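Local atomic coordinates of probable adenylyl-sulfate kinase (Aeropyrum pernix, PDB entry 2YVU), a protein that probably phosphorylates adenosine 5'-phosphosulfate with ATP to give 3'-phosphoadenylyl sulfate, the activated form of sulfate. Residues K12-W17 against G111-E116; Y42-L47 against I87-F92. All coordinates share one frame; numbering follows the deposited sequence.

Overall arrangement
Both contacts lie in the single parallel five-stranded sheet of this P-loop kinase, whose strand order is 44-48, 87-91, 14-19, 114-120, 161-164. Interaction 1 joins strand 14-19 to strand 114-120. Interaction 2 joins strand 44-48, at one edge of the sheet within the chain, to strand 87-91. Their centres are about 10 Å apart, and strands 14-19 and 87-91 are neighbours in the sheet. Along the chain, both segments of interaction 2 fall between Trp17 and Gly111. The two contacts meet through backbone bonds of Val16 with Val88 and Cys90, and where Trp17 packs on Cys90 and Phe92. Strands 14-19 and 87-91 lead side by side towards the ATP-binding loop 20-27 and Ser94, the phosphoserine position, both assigned by similarity.

Interaction 1 of 2, residues K12-W17 against G111-E116; sequences KGIVVW and GIPFLE
Ile112 reaches the other strand with its CG2 branch, which lies 3.9 Å from Ile14 CA and also touches Val15 CG2. The residue follows Gly111, whose positive phi closes helix 97-109 in a Schellman motif. The Pro113 side chain crosses that of Ile14 at about a right angle, with Pro113 CB 3.9 Å from Ile14 CG2. Pro113 O accepts the N-H of Val15 at 3.1 Å from Val15 N, which begins the ladder. Phe114 shares a face of the sheet with Val15 and Trp17. Its CG stands anti to the backbone N, beside the carbonyl carbon (chi1 -178°), and the ring beyond it reaches Trp17, with Phe114 CZ 3.3 Å from Trp17 CB, a tight fit. Phe114 CD2 rests 3.8 Å from Val15 CG1. The Phe114 ring and the five-membered ring of Trp17 are tilted 28° to each other and slid apart, so they barely overlap. Trp17 NE1 bonds Ser94 OG, the likely phosphoserine. The two strands pair in parallel, as neighbours in a P-loop kinase sheet, and strand 14-19 runs into the loop thought to bind ATP. Leu115 turns to the other face, where its CD1 meets Ile14 CD1 at 4.1 Å; helix 170-184 covers both residues. Leu115 N donates to Val15 O, and Leu115 O accepts from Trp17 N, each at 2.9 Å. Glu116 forms a parallel bridge with Trp17, while its carboxylate forms salt bridges with Arg100 and Arg104.

Interaction 2 of 2, residues Y42-L47 against I87-F92; sequences YRVEVL and IVICSF
The Tyr42 ring is met obliquely by the CD1 methyl of Ile87, in an off-centre CH-pi contact 4.3 Å from the ring centroid. Ile87 CD1 comes closest to Tyr42 CG. The Phe92 ring has Cys90 CB in plane at its edge, and Leu47 O approaches it obliquely, 3.2 Å from Phe92 CE1. Lys8 makes a cation-pi contact with Tyr42, and the His70 ring meets Phe92. Leu47 O also accepts a hydrogen bond from Ser91 N. Four more backbone bonds tie the parallel strands: Ile87 N to Arg43 O, Glu45 N to Ile87 O, Ile89 N to Glu45 O and Leu47 N to Ile89 O. On one face, Val44 CG1 stands anti to the backbone N (chi1 -172°) and lies 3.6 Å from Ile89 CD1. On the other, Leu47 CD1 packs on Val88 CG1 at 3.7 Å. The carboxylate of Glu45 leaves the pair and binds Arg83 and Asn84 of the second subunit, so this edge strand faces that subunit. Ser91 OG is hydrogen-bonded to Thr27, an ATP-binding residue by similarity. Helix 26-39 covers the Val44, Val46 and Ile89 face, helix 64-82 packs on Leu47, Val88 and Phe92, and strand 14-19 continues the sheet beyond strand 87-91.

Interaction 1 of 2, residues K12-W17 against G111-E116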
loop_
_atom_site.group_PDB
_atom_site.type_symbol
_atom_site.label_atom_id
_atom_site.label_comp_id
_atom_site.label_asym_id
_atom_site.label_seq_id
_atom_site.Cartn_x
_atom_site.Cartn_y
_atom_site.Cartn_z
ATOM N N LYS A 12 7.020 -15.584 5.512
ATOM C CA LYS A 12 7.357 -14.412 4.707
ATOM C C LYS A 12 7.165 -14.657 3.221
ATOM O O LYS A 12 7.471 -15.740 2.709
ATOM C CB LYS A 12 8.797 -13.976 4.978
ATOM C CG LYS A 12 9.088 -13.627 6.436
ATOM C CD LYS A 12 8.309 -12.405 6.913
ATOM C CE LYS A 12 8.474 -12.199 8.429
ATOM N NZ LYS A 12 7.622 -11.095 8.986
ATOM N N GLY A 13 6.651 -13.648 2.523
ATOM C CA GLY A 13 6.428 -13.795 1.102
ATOM C C GLY A 13 7.639 -13.289 0.346
ATOM O O GLY A 13 8.740 -13.248 0.894
ATOM N N ILE A 14 7.437 -12.894 -0.907
ATOM C CA ILE A 14 8.531 -12.384 -1.739
ATOM C C ILE A 14 7.960 -11.306 -2.644
ATOM O O ILE A 14 6.749 -11.161 -2.738
ATOM C CB ILE A 14 9.124 -13.482 -2.672
ATOM C CG1 ILE A 14 8.030 -14.016 -3.600
ATOM C CG2 ILE A 14 9.732 -14.624 -1.844
ATOM C CD1 ILE A 14 8.536 -15.038 -4.618
ATOM N N VAL A 15 8.834 -10.553 -3.301
ATOM C CA VAL A 15 8.406 -9.508 -4.230
ATOM C C VAL A 15 8.992 -9.856 -5.591
ATOM O O VAL A 15 10.215 -9.939 -5.755
ATOM C CB VAL A 15 8.922 -8.080 -3.814
ATOM C CG1 VAL A 15 8.445 -7.011 -4.861
ATOM C CG2 VAL A 15 8.403 -7.719 -2.454
ATOM N N VAL A 16 8.116 -10.118 -6.552
ATOM C CA VAL A 16 8.551 -10.423 -7.896
ATOM C C VAL A 16 8.312 -9.119 -8.651
ATOM O O VAL A 16 7.165 -8.670 -8.783
ATOM C CB VAL A 16 7.706 -11.555 -8.524
ATOM C CG1 VAL A 16 8.189 -11.819 -9.935
ATOM C CG2 VAL A 16 7.769 -12.787 -7.665
ATOM N N TRP A 17 9.396 -8.512 -9.122
ATOM C CA TRP A 17 9.338 -7.235 -9.825
ATOM C C TRP A 17 9.551 -7.354 -11.329
ATOM O O TRP A 17 10.694 -7.516 -11.797
ATOM C CB TRP A 17 10.374 -6.286 -9.227
ATOM C CG TRP A 17 10.219 -4.863 -9.672
ATOM C CD1 TRP A 17 10.739 -4.289 -10.807
ATOM C CD2 TRP A 17 9.404 -3.864 -9.055
ATOM N NE1 TRP A 17 10.286 -2.990 -10.934
ATOM C CE2 TRP A 17 9.457 -2.709 -9.879
ATOM C CE3 TRP A 17 8.624 -3.829 -7.886
ATOM C CZ2 TRP A 17 8.752 -1.547 -9.579
ATOM C CZ3 TRP A 17 7.929 -2.673 -7.592
ATOM C CH2 TRP A 17 7.995 -1.544 -8.436
ATOM N N GLY A 111 14.455 -7.841 4.709
ATOM C CA GLY A 111 14.924 -9.220 4.623
ATOM C C GLY A 111 14.085 -10.031 3.640
ATOM O O GLY A 111 14.138 -11.259 3.603
ATOM N N ILE A 112 13.312 -9.333 2.816
ATOM C CA ILE A 112 12.452 -9.985 1.833
ATOM C C ILE A 112 13.140 -10.183 0.489
ATOM O O ILE A 112 13.741 -9.257 -0.050
ATOM C CB ILE A 112 11.170 -9.149 1.608
ATOM C CG1 ILE A 112 10.428 -9.015 2.930
ATOM C CG2 ILE A 112 10.276 -9.803 0.552
ATOM C CD1 ILE A 112 9.257 -8.065 2.870
ATOM N N PRO A 113 13.070 -11.403 -0.065
ATOM C CA PRO A 113 13.683 -11.706 -1.357
ATOM C C PRO A 113 13.063 -10.805 -2.428
ATOM O O PRO A 113 11.843 -10.642 -2.465
ATOM C CB PRO A 113 13.321 -13.168 -1.576
ATOM C CG PRO A 113 13.281 -13.696 -0.183
ATOM C CD PRO A 113 12.537 -12.623 0.556
ATOM N N PHE A 114 13.897 -10.218 -3.282
ATOM C CA PHE A 114 13.403 -9.343 -4.338
ATOM C C PHE A 114 13.900 -9.889 -5.668
ATOM O O PHE A 114 15.092 -9.815 -5.973
ATOM C CB PHE A 114 13.902 -7.910 -4.109
ATOM C CG PHE A 114 13.393 -6.908 -5.126
ATOM C CD1 PHE A 114 14.129 -6.616 -6.277
ATOM C CD2 PHE A 114 12.192 -6.234 -4.915
ATOM C CE1 PHE A 114 13.682 -5.662 -7.193
ATOM C CE2 PHE A 114 11.727 -5.274 -5.827
ATOM C CZ PHE A 114 12.472 -4.984 -6.968
ATOM N N LEU A 115 12.984 -10.440 -6.457
ATOM C CA LEU A 115 13.348 -11.020 -7.746
ATOM C C LEU A 115 13.077 -10.079 -8.911
ATOM O O LEU A 115 11.927 -9.870 -9.302
ATOM C CB LEU A 115 12.584 -12.332 -7.976
ATOM C CG LEU A 115 12.720 -13.360 -6.854
ATOM C CD1 LEU A 115 11.818 -14.562 -7.099
ATOM C CD2 LEU A 115 14.165 -13.768 -6.764
ATOM N N GLU A 116 14.138 -9.517 -9.468
ATOM C CA GLU A 116 14.014 -8.607 -10.595
ATOM C C GLU A 116 13.980 -9.440 -11.876
ATOM O O GLU A 116 14.970 -10.066 -12.269
ATOM C CB GLU A 116 15.183 -7.633 -10.596
ATOM C CG GLU A 116 15.151 -6.592 -11.694
ATOM C CD GLU A 116 16.116 -5.449 -11.405
ATOM O OE1 GLU A 116 17.052 -5.647 -10.614
ATOM O OE2 GLU A 116 15.944 -4.352 -11.964
#

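Interaction 2 of 2, residues Y42-L47 against I87-F92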
loop_
_atom_site.group_PDB
_atom_site.type_symbol
_atom_site.label_atom_id
_atom_site.label_comp_id
_atom_site.label_asym_id
_atom_site.label_seq_id
_atom_site.Cartn_x
_atom_site.Cartn_y
_atom_site.Cartn_z
ATOM N N TYR A 42 -1.679 -20.034 -2.365
ATOM C CA TYR A 42 -0.823 -19.010 -1.766
ATOM C C TYR A 42 -1.564 -17.681 -1.766
ATOM O O TYR A 42 -2.440 -17.457 -2.597
ATOM C CB TYR A 42 0.464 -18.832 -2.570
ATOM C CG TYR A 42 1.462 -19.966 -2.462
ATOM C CD1 TYR A 42 2.279 -20.087 -1.344
ATOM C CD2 TYR A 42 1.627 -20.876 -3.500
ATOM C CE1 TYR A 42 3.248 -21.087 -1.268
ATOM C CE2 TYR A 42 2.593 -21.887 -3.434
ATOM C CZ TYR A 42 3.403 -21.980 -2.313
ATOM O OH TYR A 42 4.403 -22.933 -2.235
ATOM N N ARG A 43 -1.205 -16.804 -0.835
ATOM C CA ARG A 43 -1.783 -15.466 -0.770
ATOM C C ARG A 43 -0.957 -14.714 -1.794
ATOM O O ARG A 43 0.272 -14.695 -1.691
ATOM C CB ARG A 43 -1.527 -14.825 0.589
ATOM C CG ARG A 43 -1.858 -15.698 1.779
ATOM C CD ARG A 43 -3.237 -15.396 2.278
ATOM N NE ARG A 43 -3.301 -15.523 3.731
ATOM C CZ ARG A 43 -4.377 -15.228 4.452
ATOM N NH1 ARG A 43 -5.474 -14.791 3.843
ATOM N NH2 ARG A 43 -4.355 -15.370 5.775
ATOM N N VAL A 44 -1.619 -14.090 -2.765
ATOM C CA VAL A 44 -0.929 -13.350 -3.818
ATOM C C VAL A 44 -1.602 -12.011 -4.121
ATOM O O VAL A 44 -2.832 -11.887 -4.030
ATOM C CB VAL A 44 -0.936 -14.137 -5.148
ATOM C CG1 VAL A 44 -0.045 -13.434 -6.172
ATOM C CG2 VAL A 44 -0.468 -15.580 -4.925
ATOM N N GLU A 45 -0.793 -11.003 -4.438
ATOM C CA GLU A 45 -1.321 -9.710 -4.843
ATOM C C GLU A 45 -0.520 -9.254 -6.028
ATOM O O GLU A 45 0.709 -9.306 -6.008
ATOM C CB GLU A 45 -1.214 -8.670 -3.748
ATOM C CG GLU A 45 -2.133 -8.937 -2.584
ATOM C CD GLU A 45 -3.584 -8.709 -2.947
ATOM O OE1 GLU A 45 -3.848 -8.137 -4.019
ATOM O OE2 GLU A 45 -4.452 -9.078 -2.154
ATOM N N VAL A 46 -1.224 -8.818 -7.067
ATOM C CA VAL A 46 -0.585 -8.324 -8.258
ATOM C C VAL A 46 -0.775 -6.817 -8.200
ATOM O O VAL A 46 -1.901 -6.344 -8.115
ATOM C CB VAL A 46 -1.274 -8.846 -9.531
ATOM C CG1 VAL A 46 -0.676 -8.181 -10.740
ATOM C CG2 VAL A 46 -1.126 -10.347 -9.640
ATOM N N LEU A 47 0.324 -6.072 -8.216
ATOM C CA LEU A 47 0.258 -4.626 -8.193
ATOM C C LEU A 47 0.770 -4.153 -9.542
ATOM O O LEU A 47 1.846 -4.557 -9.977
ATOM C CB LEU A 47 1.127 -4.042 -7.056
ATOM C CG LEU A 47 0.883 -4.569 -5.631
ATOM C CD1 LEU A 47 1.894 -3.965 -4.672
ATOM C CD2 LEU A 47 -0.531 -4.236 -5.169
ATOM N N ILE A 87 2.827 -13.167 -1.504
ATOM C CA ILE A 87 3.693 -13.187 -2.674
ATOM C C ILE A 87 3.228 -11.977 -3.481
ATOM O O ILE A 87 2.098 -11.953 -3.974
ATOM C CB ILE A 87 3.496 -14.482 -3.500
ATOM C CG1 ILE A 87 4.018 -15.695 -2.699
ATOM C CG2 ILE A 87 4.235 -14.355 -4.848
ATOM C CD1 ILE A 87 3.786 -17.053 -3.384
ATOM N N VAL A 88 4.087 -10.968 -3.600
ATOM C CA VAL A 88 3.702 -9.752 -4.306
ATOM C C VAL A 88 4.296 -9.697 -5.686
ATOM O O VAL A 88 5.513 -9.626 -5.833
ATOM C CB VAL A 88 4.166 -8.520 -3.554
ATOM C CG1 VAL A 88 3.499 -7.236 -4.159
ATOM C CG2 VAL A 88 3.838 -8.691 -2.077
ATOM N N ILE A 89 3.441 -9.756 -6.696
ATOM C CA ILE A 89 3.923 -9.701 -8.073
ATOM C C ILE A 89 3.699 -8.285 -8.597
ATOM O O ILE A 89 2.561 -7.792 -8.659
ATOM C CB ILE A 89 3.200 -10.752 -8.939
ATOM C CG1 ILE A 89 3.441 -12.151 -8.340
ATOM C CG2 ILE A 89 3.727 -10.718 -10.376
ATOM C CD1 ILE A 89 2.425 -13.203 -8.810
ATOM N N CYS A 90 4.793 -7.616 -8.952
ATOM C CA CYS A 90 4.707 -6.237 -9.422
ATOM C C CYS A 90 5.017 -6.035 -10.899
ATOM O O CYS A 90 5.984 -6.586 -11.421
ATOM C CB CYS A 90 5.653 -5.348 -8.610
ATOM S SG CYS A 90 5.320 -5.259 -6.878
ATOM N N SER A 91 4.203 -5.216 -11.557
ATOM C CA SER A 91 4.391 -4.908 -12.967
ATOM C C SER A 91 4.250 -3.410 -13.142
ATOM O O SER A 91 3.134 -2.874 -13.212
ATOM C CB SER A 91 3.341 -5.593 -13.836
ATOM O OG SER A 91 3.559 -5.197 -15.177
ATOM N N PHE A 92 5.379 -2.723 -13.210
ATOM C CA PHE A 92 5.332 -1.282 -13.333
ATOM C C PHE A 92 6.249 -0.711 -14.390
ATOM O O PHE A 92 7.114 -1.401 -14.917
ATOM C CB PHE A 92 5.683 -0.633 -11.993
ATOM C CG PHE A 92 4.619 -0.779 -10.965
ATOM C CD1 PHE A 92 4.633 -1.849 -10.083
ATOM C CD2 PHE A 92 3.565 0.132 -10.914
ATOM C CE1 PHE A 92 3.608 -2.020 -9.151
ATOM C CE2 PHE A 92 2.530 -0.028 -9.986
ATOM C CZ PHE A 92 2.553 -1.105 -9.100
#